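Local coordinates for transcription antitermination protein NusB (Aquifex aeolicus, PDB 3R2C), which probably takes part in transcription antitermination of ribosomal RNA operons by binding specifically to their boxA antiterminator sequence, at residues A[5-9]-A[106-110]; A[15-20]-A[79-83]. All coordinates share one frame; numbering follows the deposited sequence.

Contact 1. Residues A[5-9]-A[106-110]; sequences KGARD and DIVDL. With nucleotides of chain E.
Lys5 reaches across from its helix to two aspartates of 106-110, one turn apart, and its ammonium closes salt bridges with both: Lys5 NZ lies 2.7 Å from Asp109 OD2, on the anti lone pair of that oxygen, and 2.9 Å from Asp106 OD1, which it meets from above the carboxylate plane. With CG anti to the backbone N (chi1 -175°) the lysine chain runs extended, its methylenes passing alongside the Asp106 carboxylate, and turns only at the last torsion to set NZ between the two acids. Arg8 meets the other oxygen of Asp106: Arg8 NH1 stands 2.7 Å from Asp106 OD2, again on an anti lone pair, in a bent bond (133°) with the guanidinium and carboxylate planes 40° apart. Glu91 and Glu99 take NE and NH2 of Arg8. These four charged side chains form a salt-bridge network joining the N-terminal part of helix 3-21 to helix 100-114 of the all-helical NusB fold, and in this complex its two carboxylates each read the Watson-Crick edge of a guanine. G1 of chain E gives N1 to Asp106 OD2 and N2 to Asp106 OD1 in nearly straight bonds, while Arg8 NH1 donates to its O6 at 2.9 Å. Asp109 pairs likewise with G2 of chain E, N1 to OD2 at 2.7 Å and N2 to OD1, and OD1 also accepts a hydrogen bond from N4 of C5 of chain E, whose base rests against Val108 CG1. A bond from Lys5 NZ to O6 of G2 is weak. With an alanine in place of Lys5, Asp109 would probably lose its cross-helix charge partner and be freer to turn from G2. Farther along, Leu110 CD2 lies 3.3 Å from Asp9 OD1; the polar partners of that carboxylate are Lys36, by a salt bridge, and Tyr114.

Contact 2. Residues A[15-20]-A[79-83]; sequences LYRWDL and YVERN. With nucleotides of chain E.
The helical segments 15-20 and 79-83 cross at 118°, their axes 9.5 Å apart at closest approach, and the closest CA atoms are those of Tyr16 and Asn83. Asp19 OD2 gathers three N-H groups here. Arg82 bends at chi3 (54°), which turns its guanidinium side-on: NE lies 2.8 Å from Asp19 OD2, on the syn lone pair, and NH2 meets the same oxygen from above the carboxylate plane, the two planes 81° apart. Asn83 ND2 comes to Asp19 OD2 on the anti side at 2.9 Å, somewhat out of the carboxylate plane, and also donates to Tyr79 O in its own helix, so the amide bridges the two helices. This is polar and aromatic packing within the all-helical NusB fold, joining the C-terminal part of helix 3-21 to the start of helix 79-94. The Tyr79 ring is sandwiched: Leu20 CD2 makes a CH-pi contact 3.7 Å from the ring centroid, and on the opposite face Arg82 NH2 sits over the centre. A water links Tyr79 OH to Asp19 OD1. Tyr16 lays CE1 against Tyr79 CB, its hydroxyl bonding an acidic side chain of another protein's chain. Glu81 OE2 accepts hydrogen bonds from N3 of U8 of chain E (2.7 Å) and a polar side chain of that other protein.

Overall arrangement
From the N terminus, helix 3-21 carries the first half of both contacts, with 5-9 near its beginning and 15-20 near its end. The chain then runs through helices 25-36, 41-56 and 58-66 before helix 79-94 returns to 15-20, where contact 2 closes the inner loop. Helix 100-114 follows directly and brings 106-110 to 5-9, so contact 1 closes a wider loop in which contact 2 is nested. The centres of the two contacts are about 14 Å apart and their nearest atoms about 5 Å, so they do not touch. Together they fasten two successive helices, 79-94 and 100-114, to different levels of helix 3-21, with nucleotides of the same RNA chain met at both.

Contact 1. Residues A[5-9]-A[106-110]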
loop_
_atom_site.group_PDB
_atom_site.type_symbol
_atom_site.label_atom_id
_atom_site.label_comp_id
_atom_site.label_asym_id
_atom_site.label_seq_id
_atom_site.Cartn_x
_atom_site.Cartn_y
_atom_site.Cartn_z
ATOM N N LYS A 5 -2.278 6.553 -15.014
ATOM C CA LYS A 5 -3.028 6.656 -13.764
ATOM C C LYS A 5 -3.356 5.258 -13.238
ATOM O O LYS A 5 -3.142 4.954 -12.062
ATOM C CB LYS A 5 -4.320 7.454 -13.950
ATOM C CG LYS A 5 -5.086 7.715 -12.663
ATOM C CD LYS A 5 -6.295 8.650 -12.934
ATOM C CE LYS A 5 -7.139 8.893 -11.674
ATOM N NZ LYS A 5 -6.384 9.696 -10.657
ATOM N N GLY A 6 -3.883 4.406 -14.111
ATOM C CA GLY A 6 -4.167 3.031 -13.737
ATOM C C GLY A 6 -2.903 2.275 -13.349
ATOM O O GLY A 6 -2.916 1.463 -12.426
ATOM N N ALA A 7 -1.805 2.539 -14.044
ATOM C CA ALA A 7 -0.545 1.836 -13.756
ATOM C C ALA A 7 -0.017 2.209 -12.368
ATOM O O ALA A 7 0.540 1.368 -11.661
ATOM C CB ALA A 7 0.491 2.161 -14.816
ATOM N N ARG A 8 -0.193 3.470 -11.987
ATOM C CA ARG A 8 0.183 3.927 -10.647
ATOM C C ARG A 8 -0.675 3.266 -9.567
ATOM O O ARG A 8 -0.172 2.924 -8.494
ATOM C CB ARG A 8 0.081 5.452 -10.564
ATOM C CG ARG A 8 1.176 6.127 -11.372
ATOM C CD ARG A 8 0.933 7.631 -11.566
ATOM N NE ARG A 8 1.904 8.177 -12.517
ATOM C CZ ARG A 8 1.595 8.917 -13.579
ATOM N NH1 ARG A 8 0.325 9.263 -13.822
ATOM N NH2 ARG A 8 2.558 9.333 -14.389
ATOM N N ASP A 9 -1.962 3.073 -9.840
ATOM C CA ASP A 9 -2.798 2.332 -8.899
ATOM C C ASP A 9 -2.299 0.881 -8.730
ATOM O O ASP A 9 -2.182 0.373 -7.608
ATOM C CB ASP A 9 -4.263 2.338 -9.342
ATOM C CG ASP A 9 -5.140 1.446 -8.456
ATOM O OD1 ASP A 9 -5.492 1.878 -7.337
ATOM O OD2 ASP A 9 -5.464 0.307 -8.862
ATOM N N ASP A 106 -2.147 12.030 -9.352
ATOM C CA ASP A 106 -2.531 10.623 -9.188
ATOM C C ASP A 106 -2.126 10.038 -7.819
ATOM O O ASP A 106 -2.866 9.230 -7.254
ATOM C CB ASP A 106 -1.967 9.782 -10.337
ATOM C CG ASP A 106 -2.699 10.048 -11.653
ATOM O OD1 ASP A 106 -3.833 10.578 -11.607
ATOM O OD2 ASP A 106 -2.151 9.719 -12.725
ATOM N N ILE A 107 -0.983 10.455 -7.276
ATOM C CA ILE A 107 -0.526 9.923 -5.978
ATOM C C ILE A 107 -1.490 10.370 -4.882
ATOM O O ILE A 107 -1.921 9.565 -4.069
ATOM C CB ILE A 107 0.895 10.391 -5.588
ATOM C CG1 ILE A 107 1.955 9.802 -6.519
ATOM C CG2 ILE A 107 1.218 10.010 -4.141
ATOM C CD1 ILE A 107 1.975 8.299 -6.569
ATOM N N VAL A 108 -1.822 11.661 -4.870
ATOM C CA VAL A 108 -2.723 12.217 -3.872
ATOM C C VAL A 108 -4.159 11.680 -4.051
ATOM O O VAL A 108 -4.857 11.437 -3.065
ATOM C CB VAL A 108 -2.658 13.782 -3.891
ATOM C CG1 VAL A 108 -3.692 14.407 -2.953
ATOM C CG2 VAL A 108 -1.243 14.247 -3.514
ATOM N N ASP A 109 -4.593 11.463 -5.293
ATOM C CA ASP A 109 -5.890 10.815 -5.537
ATOM C C ASP A 109 -5.940 9.443 -4.859
ATOM O O ASP A 109 -6.956 9.074 -4.263
ATOM C CB ASP A 109 -6.162 10.593 -7.031
ATOM C CG ASP A 109 -6.878 11.762 -7.698
ATOM O OD1 ASP A 109 -7.185 12.772 -7.036
ATOM O OD2 ASP A 109 -7.161 11.647 -8.908
ATOM N N LEU A 110 -4.860 8.673 -4.987
ATOM C CA LEU A 110 -4.814 7.337 -4.395
ATOM C C LEU A 110 -4.901 7.428 -2.883
ATOM O O LEU A 110 -5.576 6.622 -2.233
ATOM C CB LEU A 110 -3.504 6.628 -4.757
ATOM C CG LEU A 110 -3.419 6.069 -6.174
ATOM C CD1 LEU A 110 -1.954 5.881 -6.562
ATOM C CD2 LEU A 110 -4.183 4.764 -6.301
ATOM O "O5'" G E 1 -5.782 13.129 -21.816
ATOM C "C5'" G E 1 -7.046 12.956 -21.183
ATOM C "C4'" G E 1 -7.091 13.641 -19.842
ATOM O "O4'" G E 1 -6.186 12.958 -18.924
ATOM C "C3'" G E 1 -6.645 15.097 -19.836
ATOM O "O3'" G E 1 -7.285 15.739 -18.738
ATOM C "C2'" G E 1 -5.147 14.952 -19.554
ATOM O "O2'" G E 1 -4.501 16.118 -19.088
ATOM C "C1'" G E 1 -5.180 13.850 -18.494
ATOM N N9 G E 1 -3.941 13.092 -18.336
ATOM C C8 G E 1 -2.935 12.728 -19.204
ATOM N N7 G E 1 -2.014 11.997 -18.618
ATOM C C5 G E 1 -2.446 11.869 -17.304
ATOM C C6 G E 1 -1.890 11.207 -16.168
ATOM O O6 G E 1 -0.847 10.570 -16.104
ATOM N N1 G E 1 -2.679 11.337 -15.026
ATOM C C2 G E 1 -3.857 12.037 -14.984
ATOM N N2 G E 1 -4.514 12.093 -13.822
ATOM N N3 G E 1 -4.374 12.663 -16.022
ATOM C C4 G E 1 -3.624 12.539 -17.129
ATOM P P G E 2 -7.841 17.243 -18.834
ATOM O OP1 G E 2 -9.292 17.165 -18.787
ATOM O OP2 G E 2 -7.185 17.892 -19.998
ATOM O "O5'" G E 2 -7.297 17.871 -17.480
ATOM C "C5'" G E 2 -7.763 19.116 -16.987
ATOM C "C4'" G E 2 -7.540 19.214 -15.494
ATOM O "O4'" G E 2 -8.411 18.279 -14.805
ATOM C "C3'" G E 2 -6.144 18.829 -15.003
ATOM O "O3'" G E 2 -5.193 19.864 -15.163
ATOM C "C2'" G E 2 -6.391 18.456 -13.547
ATOM O "O2'" G E 2 -6.462 19.613 -12.729
ATOM C "C1'" G E 2 -7.784 17.815 -13.623
ATOM N N9 G E 2 -7.719 16.338 -13.661
ATOM C C8 G E 2 -7.644 15.526 -14.762
ATOM N N7 G E 2 -7.575 14.261 -14.448
ATOM C C5 G E 2 -7.596 14.236 -13.062
ATOM C C6 G E 2 -7.546 13.138 -12.161
ATOM O O6 G E 2 -7.478 11.927 -12.433
ATOM N N1 G E 2 -7.604 13.556 -10.835
ATOM C C2 G E 2 -7.675 14.867 -10.434
ATOM N N2 G E 2 -7.726 15.063 -9.115
ATOM N N3 G E 2 -7.717 15.903 -11.268
ATOM C C4 G E 2 -7.677 15.514 -12.559
ATOM P P C E 5 -2.320 22.374 -6.493
ATOM O OP1 C E 5 -3.512 22.912 -7.181
ATOM O OP2 C E 5 -1.100 23.207 -6.420
ATOM O "O5'" C E 5 -2.718 21.874 -5.038
ATOM C "C5'" C E 5 -3.776 22.483 -4.325
ATOM C "C4'" C E 5 -4.332 21.562 -3.275
ATOM O "O4'" C E 5 -5.009 20.436 -3.922
ATOM C "C3'" C E 5 -3.297 20.952 -2.314
ATOM O "O3'" C E 5 -3.809 20.979 -0.974
ATOM C "C2'" C E 5 -3.179 19.507 -2.814
ATOM O "O2'" C E 5 -2.779 18.574 -1.836
ATOM C "C1'" C E 5 -4.600 19.239 -3.297
ATOM N N1 C E 5 -4.732 18.089 -4.242
ATOM C C2 C E 5 -5.865 17.269 -4.130
ATOM O O2 C E 5 -6.743 17.569 -3.318
ATOM N N3 C E 5 -6.013 16.183 -4.921
ATOM C C4 C E 5 -5.065 15.859 -5.786
ATOM N N4 C E 5 -5.277 14.763 -6.524
ATOM C C5 C E 5 -3.886 16.649 -5.920
ATOM C C6 C E 5 -3.761 17.731 -5.126
HETATM O O HOH W 1 -4.851 8.045 -8.894
#

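Contact 2. Residues A[15-20]-A[79-83]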
loop_
_atom_site.group_PDB
_atom_site.type_symbol
_atom_site.label_atom_id
_atom_site.label_comp_id
_atom_site.label_asym_id
_atom_site.label_seq_id
_atom_site.Cartn_x
_atom_site.Cartn_y
_atom_site.Cartn_z
ATOM N N LEU A 15 3.096 -2.309 -3.847
ATOM C CA LEU A 15 3.949 -1.828 -2.768
ATOM C C LEU A 15 3.236 -1.955 -1.421
ATOM O O LEU A 15 3.845 -2.327 -0.434
ATOM C CB LEU A 15 4.354 -0.362 -3.013
ATOM C CG LEU A 15 5.235 -0.138 -4.252
ATOM C CD1 LEU A 15 5.586 1.352 -4.449
ATOM C CD2 LEU A 15 6.518 -0.978 -4.168
ATOM N N TYR A 16 1.944 -1.644 -1.398
ATOM C CA TYR A 16 1.131 -1.747 -0.192
ATOM C C TYR A 16 1.122 -3.198 0.304
ATOM O O TYR A 16 1.401 -3.471 1.480
ATOM C CB TYR A 16 -0.277 -1.207 -0.489
ATOM C CG TYR A 16 -1.350 -1.451 0.568
ATOM C CD1 TYR A 16 -1.485 -0.609 1.668
ATOM C CD2 TYR A 16 -2.249 -2.498 0.436
ATOM C CE1 TYR A 16 -2.482 -0.820 2.619
ATOM C CE2 TYR A 16 -3.245 -2.711 1.366
ATOM C CZ TYR A 16 -3.355 -1.873 2.458
ATOM O OH TYR A 16 -4.340 -2.114 3.391
ATOM N N ARG A 17 0.859 -4.144 -0.594
ATOM C CA ARG A 17 0.879 -5.561 -0.219
ATOM C C ARG A 17 2.248 -6.053 0.213
ATOM O O ARG A 17 2.374 -6.877 1.123
ATOM C CB ARG A 17 0.413 -6.425 -1.385
ATOM C CG ARG A 17 -1.059 -6.649 -1.365
ATOM C CD ARG A 17 -1.542 -7.286 -2.646
ATOM N NE ARG A 17 -2.910 -6.875 -2.909
ATOM C CZ ARG A 17 -3.741 -7.515 -3.720
ATOM N NH1 ARG A 17 -3.349 -8.614 -4.339
ATOM N NH2 ARG A 17 -4.969 -7.055 -3.876
ATOM N N TRP A 18 3.277 -5.558 -0.456
ATOM C CA TRP A 18 4.654 -5.956 -0.160
ATOM C C TRP A 18 4.992 -5.511 1.266
ATOM O O TRP A 18 5.566 -6.267 2.055
ATOM C CB TRP A 18 5.574 -5.278 -1.169
ATOM C CG TRP A 18 7.024 -5.607 -1.052
ATOM C CD1 TRP A 18 7.583 -6.825 -0.822
ATOM C CD2 TRP A 18 8.106 -4.684 -1.190
ATOM N NE1 TRP A 18 8.951 -6.720 -0.814
ATOM C CE2 TRP A 18 9.298 -5.409 -1.040
ATOM C CE3 TRP A 18 8.181 -3.313 -1.439
ATOM C CZ2 TRP A 18 10.549 -4.814 -1.109
ATOM C CZ3 TRP A 18 9.420 -2.718 -1.507
ATOM C CH2 TRP A 18 10.589 -3.467 -1.355
ATOM N N ASP A 19 4.580 -4.295 1.603
ATOM C CA ASP A 19 4.862 -3.725 2.914
ATOM C C ASP A 19 4.185 -4.586 3.983
ATOM O O ASP A 19 4.761 -4.877 5.034
ATOM C CB ASP A 19 4.351 -2.280 2.973
ATOM C CG ASP A 19 5.093 -1.433 4.000
ATOM O OD1 ASP A 19 6.063 -1.915 4.603
ATOM O OD2 ASP A 19 4.698 -0.281 4.219
ATOM N N LEU A 20 2.966 -5.024 3.689
ATOM C CA LEU A 20 2.172 -5.789 4.644
ATOM C C LEU A 20 2.567 -7.256 4.759
ATOM O O LEU A 20 2.461 -7.844 5.837
ATOM C CB LEU A 20 0.699 -5.714 4.267
ATOM C CG LEU A 20 0.080 -4.365 4.627
ATOM C CD1 LEU A 20 -1.220 -4.171 3.882
ATOM C CD2 LEU A 20 -0.109 -4.291 6.122
ATOM N N TYR A 79 0.338 2.871 6.371
ATOM C CA TYR A 79 0.685 2.032 5.228
ATOM C C TYR A 79 0.300 2.685 3.890
ATOM O O TYR A 79 1.026 2.579 2.911
ATOM C CB TYR A 79 0.014 0.657 5.359
ATOM C CG TYR A 79 0.802 -0.263 6.255
ATOM C CD1 TYR A 79 0.622 -0.258 7.635
ATOM C CD2 TYR A 79 1.767 -1.100 5.726
ATOM C CE1 TYR A 79 1.383 -1.102 8.465
ATOM C CE2 TYR A 79 2.539 -1.927 6.543
ATOM C CZ TYR A 79 2.346 -1.923 7.906
ATOM O OH TYR A 79 3.111 -2.764 8.694
ATOM N N VAL A 80 -0.832 3.371 3.835
ATOM C CA VAL A 80 -1.207 4.042 2.591
ATOM C C VAL A 80 -0.223 5.174 2.261
ATOM O O VAL A 80 0.293 5.269 1.139
ATOM C CB VAL A 80 -2.645 4.586 2.653
ATOM C CG1 VAL A 80 -2.915 5.537 1.479
ATOM C CG2 VAL A 80 -3.638 3.428 2.661
ATOM N N GLU A 81 0.062 6.014 3.245
ATOM C CA GLU A 81 0.924 7.182 3.029
ATOM C C GLU A 81 2.361 6.774 2.676
ATOM O O GLU A 81 2.977 7.342 1.774
ATOM C CB GLU A 81 0.940 8.070 4.274
ATOM C CG GLU A 81 -0.410 8.697 4.603
ATOM C CD GLU A 81 -1.256 7.856 5.550
ATOM O OE1 GLU A 81 -1.302 6.613 5.422
ATOM O OE2 GLU A 81 -1.895 8.455 6.437
ATOM N N ARG A 82 2.894 5.779 3.373
ATOM C CA ARG A 82 4.291 5.410 3.173
ATOM C C ARG A 82 4.480 4.842 1.771
ATOM O O ARG A 82 5.429 5.167 1.089
ATOM C CB ARG A 82 4.773 4.427 4.251
ATOM C CG ARG A 82 6.130 3.768 3.976
ATOM C CD ARG A 82 6.620 2.933 5.196
ATOM N NE ARG A 82 5.603 1.967 5.604
ATOM C CZ ARG A 82 4.817 2.089 6.670
ATOM N NH1 ARG A 82 4.952 3.115 7.506
ATOM N NH2 ARG A 82 3.898 1.162 6.914
ATOM N N ASN A 83 3.550 4.025 1.314
ATOM C CA ASN A 83 3.714 3.425 -0.006
ATOM C C ASN A 83 3.339 4.342 -1.169
ATOM O O ASN A 83 3.918 4.248 -2.259
ATOM C CB ASN A 83 3.010 2.073 -0.016
ATOM C CG ASN A 83 3.711 1.106 0.908
ATOM O OD1 ASN A 83 4.827 0.725 0.628
ATOM N ND2 ASN A 83 3.099 0.769 2.036
ATOM P P U E 8 1.495 17.826 10.175
ATOM O OP1 U E 8 1.115 19.259 10.302
ATOM O OP2 U E 8 2.606 17.301 11.011
ATOM O "O5'" U E 8 0.212 16.899 10.336
ATOM C "C5'" U E 8 -0.819 16.919 9.360
ATOM C "C4'" U E 8 -1.812 15.804 9.571
ATOM O "O4'" U E 8 -1.428 14.633 8.784
ATOM C "C3'" U E 8 -1.958 15.309 11.021
ATOM O "O3'" U E 8 -3.331 15.049 11.299
ATOM C "C2'" U E 8 -1.201 13.986 11.000
ATOM O "O2'" U E 8 -1.589 13.068 11.997
ATOM C "C1'" U E 8 -1.562 13.497 9.608
ATOM N N1 U E 8 -0.725 12.384 9.100
ATOM C C2 U E 8 -1.413 11.484 8.300
ATOM O O2 U E 8 -2.583 11.628 7.974
ATOM N N3 U E 8 -0.664 10.425 7.864
ATOM C C4 U E 8 0.659 10.162 8.158
ATOM O O4 U E 8 1.176 9.154 7.681
ATOM C C5 U E 8 1.297 11.120 9.016
ATOM C C6 U E 8 0.591 12.167 9.461
HETATM O O HOH W 2 5.899 -2.568 7.616
#